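Local coordinates for protein transmembrane oligosaccharyl transferase (Archaeoglobus fulgidus, PDB 3WAJ) that belongs to the STT3 family of membrane-embedded oligosaccharyl transferases, pairing a helical transmembrane part of the GT-C type with a mixed alpha/beta core domain, at residues 577-591 / 622-636. Sequence-based numbering, arbitrary orientation.
Sequences KYNNVPGASSFFTAE and MAVWAEGDLPLAEKY
Lys577 and Glu627 meet in a four-residue salt-bridge network, completed by Glu591 and Lys635, in the soluble part of this STT3-family protein, where helix 584-588 and its flanking loops pack on helix 622-627. The two helix axes approach to 8.3 Å. The Lys577 chain, bent at chi3 (40°), carries NZ to Glu627 OE2 at 2.7 Å, on the syn side of the carboxylate though 31° out of its plane. The same NZ donates to Thr589 O, standing above that carbonyl plane, and weakly to Thr589 OG1, while a long bridge reaches Glu591. It also lies at the edge of the Tyr636 ring, in the ring plane. Glu591, extended beyond CG, crosses Tyr636 with carboxylate and ring planes 60° apart and puts OE2 2.8 Å from Tyr636 OH. Lys635 and Glu591 reach toward each other from opposite directions, Lys635 NZ lying 3.5 Å from Glu591 OE2. Lys635 NZ also forms a long bridge to Glu627 OE2, so positive and negative groups alternate round the network, which probably keeps all four charged.

Nearer the helices the fit is close. Ala626 CB points at the other segment and touches Thr589 OG1, whose proton goes to Ser585 O. Ser585 OG touches Ala626 CA but is hydrogen-bonded to Ile574 O. Met622 brings SD obliquely to the Phe588 ring, 4.9 Å from its centroid, a Met-aromatic contact; helix 678-684 also touches both side chains. At the C-terminal end of helix 622-627, Tyr578 CE1 rests 3.6 Å from Gly628 CA, and Lys577 N donates to a lone pair of Ala626 O at 2.8 Å.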
loop_
_atom_site.group_PDB
_atom_site.type_symbol
_atom_site.label_atom_id
_atom_site.label_comp_id
_atom_site.label_asym_id
_atom_site.label_seq_id
_atom_site.Cartn_x
_atom_site.Cartn_y
_atom_site.Cartn_z
ATOM N N LYS A 577 -12.681 -5.134 -17.617
ATOM C CA LYS A 577 -13.224 -5.699 -18.862
ATOM C C LYS A 577 -14.673 -5.309 -19.143
ATOM O O LYS A 577 -15.052 -5.122 -20.296
ATOM C CB LYS A 577 -13.035 -7.219 -18.915
ATOM C CG LYS A 577 -11.721 -7.637 -19.552
ATOM C CD LYS A 577 -11.224 -9.001 -19.079
ATOM C CE LYS A 577 -12.352 -9.998 -18.945
ATOM N NZ LYS A 577 -11.853 -11.264 -18.339
ATOM N N TYR A 578 -15.474 -5.161 -18.095
ATOM C CA TYR A 578 -16.901 -4.861 -18.279
ATOM C C TYR A 578 -17.177 -3.496 -18.952
ATOM O O TYR A 578 -18.143 -3.366 -19.705
ATOM C CB TYR A 578 -17.673 -5.018 -16.955
ATOM C CG TYR A 578 -17.199 -4.093 -15.855
ATOM C CD1 TYR A 578 -16.262 -4.517 -14.915
ATOM C CD2 TYR A 578 -17.688 -2.797 -15.753
ATOM C CE1 TYR A 578 -15.830 -3.673 -13.905
ATOM C CE2 TYR A 578 -17.257 -1.947 -14.746
ATOM C CZ TYR A 578 -16.330 -2.394 -13.829
ATOM O OH TYR A 578 -15.907 -1.549 -12.841
ATOM N N ASN A 579 -16.334 -2.493 -18.696
ATOM C CA ASN A 579 -16.439 -1.201 -19.403
ATOM C C ASN A 579 -15.302 -0.967 -20.403
ATOM O O ASN A 579 -15.085 0.157 -20.866
ATOM C CB ASN A 579 -16.531 -0.029 -18.416
ATOM C CG ASN A 579 -17.893 0.080 -17.757
ATOM O OD1 ASN A 579 -18.910 -0.303 -18.338
ATOM N ND2 ASN A 579 -17.919 0.603 -16.535
ATOM N N ASN A 580 -14.578 -2.039 -20.710
ATOM C CA ASN A 580 -13.443 -2.005 -21.631
ATOM C C ASN A 580 -12.441 -0.866 -21.400
ATOM O O ASN A 580 -11.997 -0.207 -22.339
ATOM C CB ASN A 580 -13.945 -2.032 -23.070
ATOM C CG ASN A 580 -14.676 -3.324 -23.395
ATOM O OD1 ASN A 580 -14.065 -4.399 -23.438
ATOM N ND2 ASN A 580 -15.987 -3.230 -23.613
ATOM N N VAL A 581 -12.104 -0.637 -20.133
ATOM C CA VAL A 581 -11.099 0.356 -19.760
ATOM C C VAL A 581 -9.739 -0.311 -19.701
ATOM O O VAL A 581 -9.475 -1.119 -18.812
ATOM C CB VAL A 581 -11.397 1.004 -18.399
ATOM C CG1 VAL A 581 -10.311 2.027 -18.053
ATOM C CG2 VAL A 581 -12.793 1.648 -18.401
ATOM N N PRO A 582 -8.879 0.009 -20.674
ATOM C CA PRO A 582 -7.561 -0.639 -20.690
ATOM C C PRO A 582 -6.788 -0.306 -19.429
ATOM O O PRO A 582 -6.766 0.854 -18.974
ATOM C CB PRO A 582 -6.870 -0.051 -21.930
ATOM C CG PRO A 582 -7.742 1.130 -22.381
ATOM C CD PRO A 582 -9.127 0.859 -21.857
ATOM N N GLY A 583 -6.177 -1.338 -18.861
ATOM C CA GLY A 583 -5.489 -1.243 -17.587
ATOM C C GLY A 583 -4.938 -2.617 -17.257
ATOM O O GLY A 583 -5.038 -3.542 -18.059
ATOM N N ALA A 584 -4.357 -2.755 -16.075
ATOM C CA ALA A 584 -3.704 -3.999 -15.695
ATOM C C ALA A 584 -4.637 -5.218 -15.655
ATOM O O ALA A 584 -4.269 -6.294 -16.113
ATOM C CB ALA A 584 -2.961 -3.837 -14.375
ATOM N N SER A 585 -5.841 -5.067 -15.121
ATOM C CA SER A 585 -6.719 -6.222 -14.967
ATOM C C SER A 585 -7.236 -6.700 -16.321
ATOM O O SER A 585 -7.442 -7.891 -16.536
ATOM C CB SER A 585 -7.879 -5.941 -13.998
ATOM O OG SER A 585 -8.826 -5.055 -14.560
ATOM N N SER A 586 -7.424 -5.775 -17.248
ATOM C CA SER A 586 -8.001 -6.130 -18.546
ATOM C C SER A 586 -6.911 -6.688 -19.452
ATOM O O SER A 586 -7.188 -7.405 -20.416
ATOM C CB SER A 586 -8.678 -4.919 -19.188
ATOM O OG SER A 586 -7.881 -3.766 -19.022
ATOM N N PHE A 587 -5.660 -6.363 -19.141
ATOM C CA PHE A 587 -4.567 -6.972 -19.876
ATOM C C PHE A 587 -4.381 -8.432 -19.404
ATOM O O PHE A 587 -4.482 -9.363 -20.201
ATOM C CB PHE A 587 -3.288 -6.137 -19.761
ATOM C CG PHE A 587 -2.113 -6.737 -20.483
ATOM C CD1 PHE A 587 -1.957 -6.558 -21.847
ATOM C CD2 PHE A 587 -1.171 -7.507 -19.800
ATOM C CE1 PHE A 587 -0.878 -7.133 -22.532
ATOM C CE2 PHE A 587 -0.086 -8.082 -20.473
ATOM C CZ PHE A 587 0.058 -7.897 -21.837
ATOM N N PHE A 588 -4.163 -8.635 -18.108
ATOM C CA PHE A 588 -3.803 -9.973 -17.596
ATOM C C PHE A 588 -4.907 -11.020 -17.574
ATOM O O PHE A 588 -4.615 -12.221 -17.552
ATOM C CB PHE A 588 -3.122 -9.894 -16.219
ATOM C CG PHE A 588 -1.807 -9.164 -16.245
ATOM C CD1 PHE A 588 -0.667 -9.774 -16.761
ATOM C CD2 PHE A 588 -1.710 -7.855 -15.777
ATOM C CE1 PHE A 588 0.565 -9.090 -16.806
ATOM C CE2 PHE A 588 -0.491 -7.154 -15.820
ATOM C CZ PHE A 588 0.647 -7.770 -16.335
ATOM N N THR A 589 -6.167 -10.589 -17.578
ATOM C CA THR A 589 -7.256 -11.566 -17.624
ATOM C C THR A 589 -7.851 -11.670 -19.015
ATOM O O THR A 589 -8.913 -12.276 -19.201
ATOM C CB THR A 589 -8.397 -11.219 -16.680
ATOM O OG1 THR A 589 -9.042 -10.048 -17.174
ATOM C CG2 THR A 589 -7.894 -10.995 -15.238
ATOM N N ALA A 590 -7.190 -11.035 -19.977
ATOM C CA ALA A 590 -7.670 -11.041 -21.352
ATOM C C ALA A 590 -7.581 -12.467 -21.885
ATOM O O ALA A 590 -6.544 -13.146 -21.745
ATOM C CB ALA A 590 -6.862 -10.094 -22.211
ATOM N N GLU A 591 -8.664 -12.914 -22.505
ATOM C CA GLU A 591 -8.791 -14.305 -22.903
ATOM C C GLU A 591 -8.344 -14.608 -24.324
ATOM O O GLU A 591 -8.448 -15.747 -24.771
ATOM C CB GLU A 591 -10.210 -14.791 -22.652
ATOM C CG GLU A 591 -10.502 -14.974 -21.173
ATOM C CD GLU A 591 -11.969 -14.855 -20.856
ATOM O OE1 GLU A 591 -12.784 -14.877 -21.805
ATOM O OE2 GLU A 591 -12.304 -14.729 -19.657
ATOM N N MET A 622 -7.186 -9.982 -9.582
ATOM C CA MET A 622 -7.181 -9.365 -10.915
ATOM C C MET A 622 -8.503 -9.649 -11.629
ATOM O O MET A 622 -9.077 -8.776 -12.295
ATOM C CB MET A 622 -5.976 -9.831 -11.751
ATOM C CG MET A 622 -4.618 -9.483 -11.131
ATOM S SD MET A 622 -3.225 -9.588 -12.268
ATOM C CE MET A 622 -3.144 -11.363 -12.551
ATOM N N ALA A 623 -8.985 -10.880 -11.467
ATOM C CA ALA A 623 -10.266 -11.283 -12.040
ATOM C C ALA A 623 -11.408 -10.449 -11.483
ATOM O O ALA A 623 -12.246 -9.962 -12.249
ATOM C CB ALA A 623 -10.531 -12.764 -11.814
ATOM N N VAL A 624 -11.447 -10.283 -10.158
ATOM C CA VAL A 624 -12.496 -9.469 -9.532
ATOM C C VAL A 624 -12.530 -8.054 -10.110
ATOM O O VAL A 624 -13.575 -7.622 -10.587
ATOM C CB VAL A 624 -12.406 -9.441 -7.996
ATOM C CG1 VAL A 624 -13.508 -8.530 -7.402
ATOM C CG2 VAL A 624 -12.539 -10.851 -7.443
ATOM N N TRP A 625 -11.397 -7.355 -10.110
ATOM C CA TRP A 625 -11.340 -6.016 -10.708
ATOM C C TRP A 625 -11.780 -6.010 -12.178
ATOM O O TRP A 625 -12.488 -5.100 -12.622
ATOM C CB TRP A 625 -9.918 -5.438 -10.618
ATOM C CG TRP A 625 -9.520 -4.872 -9.275
ATOM C CD1 TRP A 625 -8.862 -5.531 -8.266
ATOM C CD2 TRP A 625 -9.731 -3.531 -8.804
ATOM N NE1 TRP A 625 -8.661 -4.685 -7.202
ATOM C CE2 TRP A 625 -9.181 -3.454 -7.503
ATOM C CE3 TRP A 625 -10.329 -2.391 -9.356
ATOM C CZ2 TRP A 625 -9.211 -2.270 -6.740
ATOM C CZ3 TRP A 625 -10.361 -1.212 -8.594
ATOM C CH2 TRP A 625 -9.805 -1.165 -7.305
ATOM N N ALA A 626 -11.336 -7.019 -12.931
ATOM C CA ALA A 626 -11.612 -7.078 -14.366
ATOM C C ALA A 626 -13.099 -7.276 -14.620
ATOM O O ALA A 626 -13.662 -6.673 -15.526
ATOM C CB ALA A 626 -10.789 -8.201 -15.058
ATOM N N GLU A 627 -13.715 -8.136 -13.813
ATOM C CA GLU A 627 -15.091 -8.563 -14.045
ATOM C C GLU A 627 -16.136 -7.682 -13.370
ATOM O O GLU A 627 -17.242 -7.549 -13.880
ATOM C CB GLU A 627 -15.294 -10.019 -13.604
ATOM C CG GLU A 627 -14.400 -11.026 -14.310
ATOM C CD GLU A 627 -14.716 -11.165 -15.783
ATOM O OE1 GLU A 627 -15.834 -10.789 -16.179
ATOM O OE2 GLU A 627 -13.849 -11.662 -16.542
ATOM N N GLY A 628 -15.795 -7.102 -12.221
ATOM C CA GLY A 628 -16.725 -6.246 -11.505
ATOM C C GLY A 628 -17.263 -6.813 -10.197
ATOM O O GLY A 628 -17.775 -6.068 -9.357
ATOM N N ASP A 629 -17.162 -8.125 -10.013
ATOM C CA ASP A 629 -17.628 -8.744 -8.775
ATOM C C ASP A 629 -17.012 -10.113 -8.514
ATOM O O ASP A 629 -16.273 -10.644 -9.346
ATOM C CB ASP A 629 -19.165 -8.843 -8.741
ATOM C CG ASP A 629 -19.738 -9.742 -9.839
ATOM O OD1 ASP A 629 -19.125 -10.772 -10.199
ATOM O OD2 ASP A 629 -20.833 -9.410 -10.340
ATOM N N LEU A 630 -17.350 -10.694 -7.369
ATOM C CA LEU A 630 -16.805 -11.988 -6.989
ATOM C C LEU A 630 -17.358 -13.191 -7.776
ATOM O O LEU A 630 -16.582 -14.075 -8.157
ATOM C CB LEU A 630 -16.953 -12.187 -5.487
ATOM C CG LEU A 630 -16.531 -10.935 -4.728
ATOM C CD1 LEU A 630 -17.169 -10.922 -3.348
ATOM C CD2 LEU A 630 -15.013 -10.836 -4.627
ATOM N N PRO A 631 -18.688 -13.245 -8.018
ATOM C CA PRO A 631 -19.171 -14.457 -8.704
ATOM C C PRO A 631 -18.632 -14.639 -10.132
ATOM O O PRO A 631 -18.343 -15.762 -10.532
ATOM C CB PRO A 631 -20.696 -14.279 -8.706
ATOM C CG PRO A 631 -20.973 -13.341 -7.564
ATOM C CD PRO A 631 -19.805 -12.399 -7.549
ATOM N N LEU A 632 -18.481 -13.558 -10.886
ATOM C CA LEU A 632 -17.919 -13.662 -12.232
ATOM C C LEU A 632 -16.464 -14.143 -12.213
ATOM O O LEU A 632 -16.058 -14.949 -13.051
ATOM C CB LEU A 632 -18.058 -12.331 -12.969
ATOM C CG LEU A 632 -19.530 -11.956 -13.133
ATOM C CD1 LEU A 632 -19.732 -10.467 -13.412
ATOM C CD2 LEU A 632 -20.165 -12.815 -14.221
ATOM N N ALA A 633 -15.690 -13.672 -11.240
ATOM C CA ALA A 633 -14.309 -14.121 -11.093
ATOM C C ALA A 633 -14.222 -15.630 -10.826
ATOM O O ALA A 633 -13.208 -16.274 -11.136
ATOM C CB ALA A 633 -13.605 -13.336 -9.994
ATOM N N GLU A 634 -15.283 -16.198 -10.262
ATOM C CA GLU A 634 -15.266 -17.607 -9.893
ATOM C C GLU A 634 -15.220 -18.573 -11.084
ATOM O O GLU A 634 -14.972 -19.766 -10.915
ATOM C CB GLU A 634 -16.414 -17.931 -8.934
ATOM C CG GLU A 634 -16.147 -17.450 -7.500
ATOM C CD GLU A 634 -15.127 -18.319 -6.761
ATOM O OE1 GLU A 634 -14.834 -19.437 -7.239
ATOM O OE2 GLU A 634 -14.620 -17.890 -5.697
ATOM N N LYS A 635 -15.446 -18.055 -12.283
ATOM C CA LYS A 635 -15.367 -18.868 -13.486
ATOM C C LYS A 635 -13.912 -19.190 -13.844
ATOM O O LYS A 635 -13.643 -20.005 -14.737
ATOM C CB LYS A 635 -16.051 -18.158 -14.661
ATOM C CG LYS A 635 -15.220 -17.008 -15.256
ATOM C CD LYS A 635 -15.982 -16.234 -16.347
ATOM C CE LYS A 635 -15.123 -15.091 -16.894
ATOM N NZ LYS A 635 -15.544 -14.614 -18.250
ATOM N N TYR A 636 -12.968 -18.548 -13.165
ATOM C CA TYR A 636 -11.562 -18.857 -13.414
ATOM C C TYR A 636 -11.084 -20.069 -12.584
ATOM O O TYR A 636 -9.956 -20.519 -12.734
ATOM C CB TYR A 636 -10.677 -17.614 -13.216
ATOM C CG TYR A 636 -10.901 -16.535 -14.272
ATOM C CD1 TYR A 636 -11.663 -15.408 -13.998
ATOM C CD2 TYR A 636 -10.359 -16.660 -15.547
ATOM C CE1 TYR A 636 -11.872 -14.423 -14.965
ATOM C CE2 TYR A 636 -10.566 -15.687 -16.525
ATOM C CZ TYR A 636 -11.316 -14.573 -16.229
ATOM O OH TYR A 636 -11.509 -13.613 -17.204
#